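Local coordinates for leucine-rich repeat protein (Bacteroides thetaiotaomicron, PDB 4ECN) that is of unknown function but, as an extracellular leucine-rich repeat protein, probably binds other proteins, at residues Gln797-Thr800 against Gly801-Thr804. Sequence-based numbering, arbitrary orientation.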
# COMPACT_ATOMS: atom_id res chain seq x y z
N GLN A 797 -31.83 44.37 11.32
CA GLN A 797 -31.07 45.42 11.99
C GLN A 797 -29.59 45.05 12.11
O GLN A 797 -29.23 43.94 12.52
CB GLN A 797 -31.68 45.75 13.38
CG GLN A 797 -31.03 46.92 14.14
CD GLN A 797 -30.86 48.20 13.35
OE1 GLN A 797 -31.72 48.60 12.56
NE2 GLN A 797 -29.75 48.88 13.56
N TRP A 798 -28.72 46.01 11.74
CA TRP A 798 -27.28 45.89 11.82
C TRP A 798 -26.89 45.97 13.29
O TRP A 798 -27.53 46.74 14.01
CB TRP A 798 -26.66 47.02 10.99
CG TRP A 798 -25.20 47.25 11.22
CD1 TRP A 798 -24.64 48.14 12.09
CD2 TRP A 798 -24.11 46.61 10.54
NE1 TRP A 798 -23.27 48.07 12.01
CE2 TRP A 798 -22.92 47.14 11.08
CE3 TRP A 798 -24.02 45.61 9.55
CZ2 TRP A 798 -21.65 46.72 10.64
CZ3 TRP A 798 -22.77 45.22 9.11
CH2 TRP A 798 -21.60 45.76 9.65
N PRO A 799 -25.87 45.20 13.78
CA PRO A 799 -25.50 45.27 15.21
C PRO A 799 -24.65 46.50 15.52
O PRO A 799 -23.43 46.40 15.65
CB PRO A 799 -24.73 43.97 15.42
CG PRO A 799 -24.13 43.68 14.12
CD PRO A 799 -25.03 44.21 13.06
N THR A 800 -25.31 47.66 15.69
CA THR A 800 -24.69 48.95 15.95
C THR A 800 -23.83 48.86 17.22
O THR A 800 -24.34 48.52 18.29
CB THR A 800 -25.77 50.05 16.03
OG1 THR A 800 -26.64 49.96 14.89
CG2 THR A 800 -25.18 51.43 16.11
N GLY A 801 -22.53 49.16 17.06
CA GLY A 801 -21.50 49.13 18.09
C GLY A 801 -20.46 48.05 17.84
O GLY A 801 -19.43 48.02 18.51
N ILE A 802 -20.72 47.14 16.86
CA ILE A 802 -19.86 46.00 16.57
C ILE A 802 -18.44 46.44 16.13
O ILE A 802 -17.49 45.68 16.35
CB ILE A 802 -20.50 45.07 15.49
CG1 ILE A 802 -19.97 43.62 15.64
CG2 ILE A 802 -20.37 45.62 14.05
CD1 ILE A 802 -20.75 42.58 15.07
N THR A 803 -18.27 47.63 15.52
CA THR A 803 -16.96 48.06 15.04
C THR A 803 -16.02 48.29 16.22
O THR A 803 -14.80 48.20 16.02
CB THR A 803 -17.04 49.28 14.11
OG1 THR A 803 -17.83 50.30 14.70
CG2 THR A 803 -17.56 48.94 12.72
N THR A 804 -16.58 48.45 17.45
CA THR A 804 -15.81 48.64 18.70
C THR A 804 -15.22 47.30 19.25
O THR A 804 -14.39 47.40 20.15
CB THR A 804 -16.64 49.31 19.83
OG1 THR A 804 -17.57 48.39 20.39
CG2 THR A 804 -17.35 50.57 19.39
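I802 meets W798 and P799 with two separate branches, CG2 touching the indole and CD1 the proline ring. The CG2 methyl approaches the six-membered part of the indole, 3.8 Å from W798 CZ2, with the two side chains crossing at about a right angle. The other branch runs to the proline: with CG1 anti to the backbone N (chi1 -154°), I802 CD1 comes within 3.7 Å of P799 CG. P799 also leans on its tryptophan neighbour, its CD lying over one face of the indole and offset toward the rim.

The backbone brings these groups together through a type II beta turn from P799 to I802. I802 N donates to P799 O at 3.1 Å, with an N-H...O angle of 147°. G801 takes the third place of the turn at a positive phi of 114°, as glycine commonly does in a type II turn. Beyond the turn the chain enters the 3-10 segment 802-804, and G801 O is gripped twice by T804: by the backbone N at 3.1 Å and, nearly in line with the carbonyl, by OG1 at 2.7 Å.

All this lies in the loop between strands 780-782 and 810-812 of the parallel leucine-rich repeat sheet. L811 of the second strand touches both W798 and I802, while F768 lies against P799. E823, from the loop that follows, bonds W798 NE1 through one carboxylate oxygen and T803 OG1 through the other.

Chemically, P799 and I802 do double duty: their backbones close the turn while their side chains pack with the indole. The buried indole N-H has a carboxylate partner, which probably helps fix the ring's rotation, and E823 thereby ties the residues flanking the turn, W798 and T803, to the next loop.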